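Local coordinates for aminoacyl-tRNA synthetase (Cryptosporidium parvum, PDB 5F9Y), which probably joins proline to its cognate tRNA, as a class II prolyl-tRNA synthetase, and here holds proline and adenosine monophosphate, at residues E186-I191 against H269-G274; G220-K225 against S243-Q248. One frame throughout, in Å; residues are numbered along the deposited sequence.

How the interactions relate
Interaction 1 lays helix 181-202 on strand 265-276, and interaction 2 pairs the next strand of the same sheet, 236-247, with 223-231. Their centres are about 8 Å apart. The neighbouring strands are probably joined by backbone hydrogen bonds, with Ser272 O 2.7 Å from His244 N and Gln270 N 3.0 Å from Gly247 O. Across from the helix, both contacts reach the bound proline: Ser272 and Gly274 line it, and His244 holds its carboxylate. The side chain of His244 is about 5 Å from the bound adenosine monophosphate and that of Trp273 about 9 Å. Interaction 1 thus backs the amino acid pocket, whereas interaction 2 supplies a polar group to it.

Interaction 1 (E186-I191 against H269-G274); sequences EMVDII and HQTSWG. With PRO (proline), chain C.
Ile191 lies across the indole of Trp273, its side chain at about a right angle to that of the tryptophan and spread over one ring face. Ile191 CD1 stands 3.6 Å from the centroid of the Trp273 six-membered ring, only 7° off the normal, a CH-pi contact over the face. Ile191 CG1 sits above the centre of the indole, and Ile191 CG2 comes within 3.5 Å of Trp273 CE3. With CG1 anti to the carbonyl carbon (chi1 -59°) and CG2 anti to the backbone N, both branches lie on the ring. Met187, one helical turn earlier, bends at chi2 (71°) and brings its methyl CE obliquely to the benzo part of the indole, 3.6 Å from Trp273 CZ2. Farther back along the strand Val188 and Thr271 pass side by side, running opposite ways, with Val188 CG2 3.7 Å from Thr271 CG2. No hydrogen bond crosses this buried interface; apolar contact joins the two elements. The strand turns its other side to the ligand: Ser272 points away from the helix, its OG bonded to Glu125, which also binds the proline, and Gly274 N lies 3.6 Å from the proline CB. The axes of 186-191 and 269-274 run nearly parallel, 9.0 Å apart at their closest, and strand 265-276 is flanked in the class II sheet by 168-178 and 236-247, both also touched by residues of the helix.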
ATOM      1  N   GLU A 186       1.016  15.839  16.804  1.00 47.27           N
ATOM      2  CA  GLU A 186       2.209  15.003  16.750  1.00 47.96           C
ATOM      3  C   GLU A 186       1.862  13.521  16.730  1.00 47.52           C
ATOM      4  O   GLU A 186       2.692  12.708  16.309  1.00 46.33           O
ATOM      5  CB  GLU A 186       3.150  15.329  17.914  1.00 49.31           C
ATOM      6  CG  GLU A 186       2.508  15.347  19.286  1.00 51.37           C
ATOM      7  CD  GLU A 186       3.282  16.208  20.274  1.00 54.40           C
ATOM      8  OE1 GLU A 186       4.316  16.788  19.878  1.00 55.05           O
ATOM      9  OE2 GLU A 186       2.855  16.313  21.444  1.00 55.19           O
ATOM     10  N   MET A 187       0.652  13.153  17.161  1.00 47.11           N
ATOM     11  CA  MET A 187       0.174  11.792  16.948  1.00 42.39           C
ATOM     12  C   MET A 187      -0.121  11.545  15.474  1.00 40.48           C
ATOM     13  O   MET A 187       0.105  10.440  14.965  1.00 41.61           O
ATOM     14  CB  MET A 187      -1.074  11.534  17.796  1.00 42.82           C
ATOM     15  CG  MET A 187      -1.683  10.148  17.620  1.00 41.97           C
ATOM     16  SD  MET A 187      -0.671   8.836  18.333  1.00 43.44           S
ATOM     17  CE  MET A 187      -1.512   7.382  17.719  1.00 41.38           C
ATOM     18  N   VAL A 188      -0.623  12.563  14.772  1.00 38.31           N
ATOM     19  CA  VAL A 188      -0.888  12.430  13.341  1.00 37.20           C
ATOM     20  C   VAL A 188       0.409  12.201  12.577  1.00 37.65           C
ATOM     21  O   VAL A 188       0.478  11.350  11.682  1.00 37.43           O
ATOM     22  CB  VAL A 188      -1.638  13.672  12.820  1.00 38.54           C
ATOM     23  CG1 VAL A 188      -1.761  13.625  11.305  1.00 39.22           C
ATOM     24  CG2 VAL A 188      -3.007  13.773  13.464  1.00 39.24           C
ATOM     25  N   ASP A 189       1.458  12.951  12.921  1.00 38.63           N
ATOM     26  CA  ASP A 189       2.733  12.801  12.229  1.00 37.83           C
ATOM     27  C   ASP A 189       3.376  11.449  12.515  1.00 35.01           C
ATOM     28  O   ASP A 189       4.107  10.922  11.668  1.00 35.42           O
ATOM     29  CB  ASP A 189       3.681  13.932  12.622  1.00 39.14           C
ATOM     30  CG  ASP A 189       3.113  15.303  12.310  1.00 42.39           C
ATOM     31  OD1 ASP A 189       2.375  15.428  11.311  1.00 43.01           O
ATOM     32  OD2 ASP A 189       3.402  16.256  13.067  1.00 45.04           O
ATOM     33  N   ILE A 190       3.121  10.877  13.693  1.00 31.63           N
ATOM     34  CA  ILE A 190       3.711   9.587  14.038  1.00 29.51           C
ATOM     35  C   ILE A 190       3.130   8.483  13.165  1.00 31.97           C
ATOM     36  O   ILE A 190       3.864   7.656  12.609  1.00 34.49           O
ATOM     37  CB  ILE A 190       3.508   9.290  15.535  1.00 27.20           C
ATOM     38  CG1 ILE A 190       4.490  10.106  16.377  1.00 26.45           C
ATOM     39  CG2 ILE A 190       3.658   7.800  15.813  1.00 26.80           C
ATOM     40  CD1 ILE A 190       4.263   9.991  17.870  1.00 25.97           C
ATOM     41  N   ILE A 191       1.804   8.452  13.028  1.00 32.17           N
ATOM     42  CA  ILE A 191       1.171   7.432  12.202  1.00 32.36           C
ATOM     43  C   ILE A 191       1.518   7.630  10.730  1.00 33.07           C
ATOM     44  O   ILE A 191       1.646   6.656   9.978  1.00 32.91           O
ATOM     45  CB  ILE A 191      -0.350   7.436  12.434  1.00 32.34           C
ATOM     46  CG1 ILE A 191      -0.663   7.161  13.905  1.00 30.68           C
ATOM     47  CG2 ILE A 191      -1.027   6.407  11.551  1.00 33.06           C
ATOM     48  CD1 ILE A 191      -0.193   5.807  14.384  1.00 28.86           C
ATOM     49  N   HIS A 269      -9.440  16.688  21.508  1.00 45.74           N
ATOM     50  CA  HIS A 269      -8.731  16.816  20.239  1.00 43.26           C
ATOM     51  C   HIS A 269      -8.469  15.409  19.713  1.00 39.62           C
ATOM     52  O   HIS A 269      -7.643  14.674  20.265  1.00 37.18           O
ATOM     53  CB  HIS A 269      -7.432  17.598  20.419  1.00 42.98           C
ATOM     54  CG  HIS A 269      -7.620  18.934  21.066  1.00 45.32           C
ATOM     55  ND1 HIS A 269      -7.762  20.098  20.342  1.00 46.65           N
ATOM     56  CD2 HIS A 269      -7.697  19.290  22.371  1.00 46.13           C
ATOM     57  CE1 HIS A 269      -7.915  21.115  21.173  1.00 48.09           C
ATOM     58  NE2 HIS A 269      -7.880  20.651  22.409  1.00 48.05           N
ATOM     59  N   GLN A 270      -9.175  15.035  18.650  1.00 37.92           N
ATOM     60  CA  GLN A 270      -9.192  13.663  18.169  1.00 34.81           C
ATOM     61  C   GLN A 270      -8.411  13.521  16.870  1.00 35.09           C
ATOM     62  O   GLN A 270      -8.206  14.483  16.125  1.00 37.20           O
ATOM     63  CB  GLN A 270     -10.629  13.178  17.956  1.00 33.93           C
ATOM     64  CG  GLN A 270     -11.477  13.187  19.211  1.00 34.74           C
ATOM     65  CD  GLN A 270     -12.881  12.689  18.955  1.00 36.70           C
ATOM     66  OE1 GLN A 270     -13.836  13.465  18.963  1.00 39.97           O
ATOM     67  NE2 GLN A 270     -13.015  11.390  18.725  1.00 28.99           N
ATOM     68  N   THR A 271      -7.966  12.290  16.616  1.00 34.24           N
ATOM     69  CA  THR A 271      -7.346  11.910  15.358  1.00 35.97           C
ATOM     70  C   THR A 271      -7.941  10.589  14.890  1.00 37.78           C
ATOM     71  O   THR A 271      -8.444   9.794  15.689  1.00 39.96           O
ATOM     72  CB  THR A 271      -5.818  11.756  15.472  1.00 34.63           C
ATOM     73  OG1 THR A 271      -5.511  10.522  16.131  1.00 33.70           O
ATOM     74  CG2 THR A 271      -5.202  12.911  16.252  1.00 34.58           C
ATOM     75  N   SER A 272      -7.877  10.362  13.581  1.00 36.84           N
ATOM     76  CA  SER A 272      -8.263   9.083  13.002  1.00 35.81           C
ATOM     77  C   SER A 272      -7.369   8.816  11.801  1.00 33.39           C
ATOM     78  O   SER A 272      -7.029   9.738  11.056  1.00 32.98           O
ATOM     79  CB  SER A 272      -9.742   9.059  12.595  1.00 39.99           C
ATOM     80  OG  SER A 272      -9.977   9.849  11.443  1.00 44.44           O
ATOM     81  N   TRP A 273      -6.983   7.552  11.627  1.00 32.74           N
ATOM     82  CA  TRP A 273      -6.013   7.176  10.608  1.00 32.18           C
ATOM     83  C   TRP A 273      -6.286   5.748  10.155  1.00 29.88           C
ATOM     84  O   TRP A 273      -6.683   4.895  10.953  1.00 30.68           O
ATOM     85  CB  TRP A 273      -4.576   7.317  11.131  1.00 31.62           C
ATOM     86  CG  TRP A 273      -4.463   7.198  12.630  1.00 30.41           C
ATOM     87  CD1 TRP A 273      -4.711   8.177  13.549  1.00 30.23           C
ATOM     88  CD2 TRP A 273      -4.071   6.040  13.377  1.00 29.41           C
ATOM     89  NE1 TRP A 273      -4.506   7.698  14.818  1.00 30.15           N
ATOM     90  CE2 TRP A 273      -4.109   6.389  14.741  1.00 29.78           C
ATOM     91  CE3 TRP A 273      -3.692   4.741  13.026  1.00 28.19           C
ATOM     92  CZ2 TRP A 273      -3.784   5.488  15.753  1.00 30.08           C
ATOM     93  CZ3 TRP A 273      -3.369   3.848  14.031  1.00 28.33           C
ATOM     94  CH2 TRP A 273      -3.417   4.225  15.379  1.00 29.59           C
ATOM     95  N   GLY A 274      -6.067   5.497   8.871  1.00 27.37           N
ATOM     96  CA  GLY A 274      -6.410   4.213   8.284  1.00 26.90           C
ATOM     97  C   GLY A 274      -5.426   3.796   7.215  1.00 28.20           C
ATOM     98  O   GLY A 274      -4.837   4.632   6.524  1.00 29.26           O
TER
HETATM   99  N   PRO C 700     -11.553   7.133   9.195  1.00 57.09           N
HETATM  100  CA  PRO C 700     -10.614   7.727   8.238  1.00 57.20           C
HETATM  101  C   PRO C 700     -11.029   7.489   6.792  1.00 55.60           C
HETATM  102  O   PRO C 700     -12.103   6.950   6.527  1.00 55.63           O
HETATM  103  CB  PRO C 700      -9.291   7.016   8.553  1.00 51.44           C
HETATM  104  CG  PRO C 700      -9.684   5.760   9.249  1.00 47.01           C
HETATM  105  CD  PRO C 700     -10.914   6.101  10.028  1.00 52.59           C
HETATM  106  OXT PRO C 700     -10.303   7.835   5.859  1.00 55.51           O

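Interaction 2 (G220-K225 against S243-Q248); sequences GGDITK and SHLLGQ. With PRO (proline), chain C.
Thr224 lies alongside the imidazole of His244, the two side chains running in the same direction and the threonine meeting the ring at its edge. Thr224 OG1 is hydrogen-bonded to His244 ND1 at 3.1 Å, while the methyl CG2 sits beside the same nitrogen and CE1. With OG1 anti to the carbonyl carbon (chi1 -71°) and CG2 anti to the backbone N, both branches reach ND1. OG1 also accepts a bond from Phe218 N, so that two partners grip a hydroxyl that would limit rotation of the ring. At the far side of the imidazole His244 NE2 donates to OXT of the bound proline (3.1 Å, 153°), and His244 CD2 lies 3.5 Å from the proline CA. Thr224 is thus a second-shell residue behind His244, which contacts the proline directly; the Phe218 ring meets the imidazole with the planes inclined. Thr224 and His244 form a non-hydrogen-bonded antiparallel pair, flanked by two hydrogen-bonded ones. Lys225 and Ser243 exchange both backbone bonds, Lys225 N to Ser243 O at 3.0 Å. At the other end Leu245 O takes two donors, Asp222 N at 3.0 Å and Ile223 N at 3.1 Å, the signature of a classic beta bulge. On the face away from the proline, Ile223 CB and Leu245 CB meet at 4.2 Å. Helix 181-202 packs on that face, with Leu185 on Leu245 and Ser243 OG bonded to Val188 O; Arg181 also forms a salt bridge with Asp222 in the bulge. The hairpin 223-231 with 236-247 is set between strands 208-211 and 265-276.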
ATOM      1  N   GLY A 220     -15.192  15.996   7.604  1.00 81.42           N
ATOM      2  CA  GLY A 220     -15.459  16.549   8.917  1.00 81.28           C
ATOM      3  C   GLY A 220     -14.210  16.810   9.733  1.00 78.60           C
ATOM      4  O   GLY A 220     -14.288  17.015  10.948  1.00 80.15           O
ATOM      5  N   GLY A 221     -13.049  16.816   9.076  1.00 74.45           N
ATOM      6  CA  GLY A 221     -11.781  16.970   9.751  1.00 69.73           C
ATOM      7  C   GLY A 221     -11.259  18.401   9.726  1.00 68.20           C
ATOM      8  O   GLY A 221     -11.852  19.313   9.156  1.00 72.62           O
ATOM      9  N   ASP A 222     -10.109  18.577  10.376  1.00 63.40           N
ATOM     10  CA  ASP A 222      -9.434  19.866  10.458  1.00 63.80           C
ATOM     11  C   ASP A 222      -8.214  19.919   9.548  1.00 61.72           C
ATOM     12  O   ASP A 222      -8.162  20.737   8.624  1.00 63.58           O
ATOM     13  CB  ASP A 222      -9.041  20.150  11.916  1.00 64.11           C
ATOM     14  CG  ASP A 222      -8.462  21.536  12.108  1.00 67.81           C
ATOM     15  OD1 ASP A 222      -9.248  22.490  12.288  1.00 72.04           O
ATOM     16  OD2 ASP A 222      -7.222  21.672  12.088  1.00 67.07           O
ATOM     17  N   ILE A 223      -7.227  19.058   9.783  1.00 51.11           N
ATOM     18  CA  ILE A 223      -6.058  18.925   8.923  1.00 50.40           C
ATOM     19  C   ILE A 223      -5.900  17.454   8.567  1.00 50.74           C
ATOM     20  O   ILE A 223      -6.071  16.578   9.423  1.00 50.93           O
ATOM     21  CB  ILE A 223      -4.779  19.464   9.598  1.00 49.90           C
ATOM     22  CG1 ILE A 223      -4.910  20.961   9.886  1.00 52.07           C
ATOM     23  CG2 ILE A 223      -3.556  19.200   8.732  1.00 48.58           C
ATOM     24  CD1 ILE A 223      -3.671  21.571  10.507  1.00 52.37           C
ATOM     25  N   THR A 224      -5.581  17.180   7.304  1.00 50.99           N
ATOM     26  CA  THR A 224      -5.413  15.817   6.813  1.00 49.03           C
ATOM     27  C   THR A 224      -4.059  15.694   6.135  1.00 48.68           C
ATOM     28  O   THR A 224      -3.777  16.411   5.169  1.00 49.03           O
ATOM     29  CB  THR A 224      -6.533  15.435   5.841  1.00 49.07           C
ATOM     30  OG1 THR A 224      -7.765  15.280   6.561  1.00 50.22           O
ATOM     31  CG2 THR A 224      -6.198  14.135   5.120  1.00 46.66           C
ATOM     32  N   LYS A 225      -3.225  14.788   6.638  1.00 48.00           N
ATOM     33  CA  LYS A 225      -1.938  14.477   6.037  1.00 47.45           C
ATOM     34  C   LYS A 225      -1.987  13.077   5.438  1.00 45.12           C
ATOM     35  O   LYS A 225      -2.699  12.199   5.932  1.00 45.94           O
ATOM     36  CB  LYS A 225      -0.811  14.579   7.068  1.00 47.61           C
ATOM     37  CG  LYS A 225      -0.687  15.955   7.706  1.00 49.30           C
ATOM     38  CD  LYS A 225       0.432  15.989   8.732  1.00 50.17           C
ATOM     39  CE  LYS A 225       0.516  17.342   9.421  1.00 52.17           C
ATOM     40  NZ  LYS A 225       0.814  18.438   8.460  1.00 54.72           N
ATOM     41  N   SER A 243      -3.871  10.185   7.422  1.00 38.23           N
ATOM     42  CA  SER A 243      -3.838  10.393   8.868  1.00 36.17           C
ATOM     43  C   SER A 243      -4.477  11.745   9.151  1.00 35.73           C
ATOM     44  O   SER A 243      -3.911  12.784   8.795  1.00 37.78           O
ATOM     45  CB  SER A 243      -2.405  10.335   9.401  1.00 36.15           C
ATOM     46  OG  SER A 243      -2.375  10.448  10.813  1.00 39.18           O
ATOM     47  N   HIS A 244      -5.645  11.739   9.790  1.00 35.09           N
ATOM     48  CA  HIS A 244      -6.470  12.933   9.936  1.00 35.17           C
ATOM     49  C   HIS A 244      -6.329  13.531  11.329  1.00 37.03           C
ATOM     50  O   HIS A 244      -6.420  12.814  12.331  1.00 37.68           O
ATOM     51  CB  HIS A 244      -7.941  12.612   9.671  1.00 33.56           C
ATOM     52  CG  HIS A 244      -8.170  11.780   8.452  1.00 34.03           C
ATOM     53  ND1 HIS A 244      -8.014  12.272   7.174  1.00 35.28           N
ATOM     54  CD2 HIS A 244      -8.545  10.487   8.313  1.00 33.53           C
ATOM     55  CE1 HIS A 244      -8.281  11.317   6.301  1.00 35.18           C
ATOM     56  NE2 HIS A 244      -8.607  10.224   6.966  1.00 34.18           N
ATOM     57  N   LEU A 245      -6.126  14.845  11.388  1.00 37.70           N
ATOM     58  CA  LEU A 245      -6.264  15.601  12.631  1.00 38.60           C
ATOM     59  C   LEU A 245      -7.698  16.114  12.684  1.00 41.45           C
ATOM     60  O   LEU A 245      -8.039  17.107  12.039  1.00 41.74           O
ATOM     61  CB  LEU A 245      -5.257  16.742  12.700  1.00 37.62           C
ATOM     62  CG  LEU A 245      -5.439  17.692  13.889  1.00 37.11           C
ATOM     63  CD1 LEU A 245      -5.203  16.966  15.209  1.00 34.60           C
ATOM     64  CD2 LEU A 245      -4.533  18.909  13.766  1.00 37.80           C
ATOM     65  N   LEU A 246      -8.549  15.422  13.445  1.00 42.99           N
ATOM     66  CA  LEU A 246      -9.954  15.806  13.511  1.00 46.36           C
ATOM     67  C   LEU A 246     -10.174  17.060  14.346  1.00 52.16           C
ATOM     68  O   LEU A 246     -11.202  17.725  14.181  1.00 52.49           O
ATOM     69  CB  LEU A 246     -10.788  14.653  14.071  1.00 43.66           C
ATOM     70  CG  LEU A 246     -10.698  13.340  13.292  1.00 41.61           C
ATOM     71  CD1 LEU A 246     -11.567  12.273  13.936  1.00 42.00           C
ATOM     72  CD2 LEU A 246     -11.089  13.551  11.838  1.00 41.67           C
ATOM     73  N   GLY A 247      -9.234  17.398  15.227  1.00 55.96           N
ATOM     74  CA  GLY A 247      -9.402  18.572  16.063  1.00 58.18           C
ATOM     75  C   GLY A 247     -10.559  18.396  17.028  1.00 60.27           C
ATOM     76  O   GLY A 247     -10.795  17.310  17.567  1.00 61.31           O
ATOM     77  N   GLN A 248     -11.298  19.483  17.244  1.00 56.84           N
ATOM     78  CA  GLN A 248     -12.470  19.476  18.105  1.00 53.42           C
ATOM     79  C   GLN A 248     -13.771  19.409  17.311  1.00 50.91           C
ATOM     80  O   GLN A 248     -14.840  19.700  17.857  1.00 52.33           O
ATOM     81  CB  GLN A 248     -12.461  20.706  19.013  1.00 55.82           C
ATOM     82  CG  GLN A 248     -11.217  20.815  19.879  1.00 56.83           C
ATOM     83  CD  GLN A 248     -11.168  22.102  20.677  1.00 60.37           C
ATOM     84  OE1 GLN A 248     -11.482  22.118  21.866  1.00 62.65           O
ATOM     85  NE2 GLN A 248     -10.769  23.189  20.025  1.00 61.11           N
TER
HETATM   86  N   PRO C 700     -11.553   7.133   9.195  1.00 57.09           N
HETATM   87  CA  PRO C 700     -10.614   7.727   8.238  1.00 57.20           C
HETATM   88  C   PRO C 700     -11.029   7.489   6.792  1.00 55.60           C
HETATM   89  O   PRO C 700     -12.103   6.950   6.527  1.00 55.63           O
HETATM   90  CB  PRO C 700      -9.291   7.016   8.553  1.00 51.44           C
HETATM   91  CG  PRO C 700      -9.684   5.760   9.249  1.00 47.01           C
HETATM   92  CD  PRO C 700     -10.914   6.101  10.028  1.00 52.59           C
HETATM   93  OXT PRO C 700     -10.303   7.835   5.859  1.00 55.51           O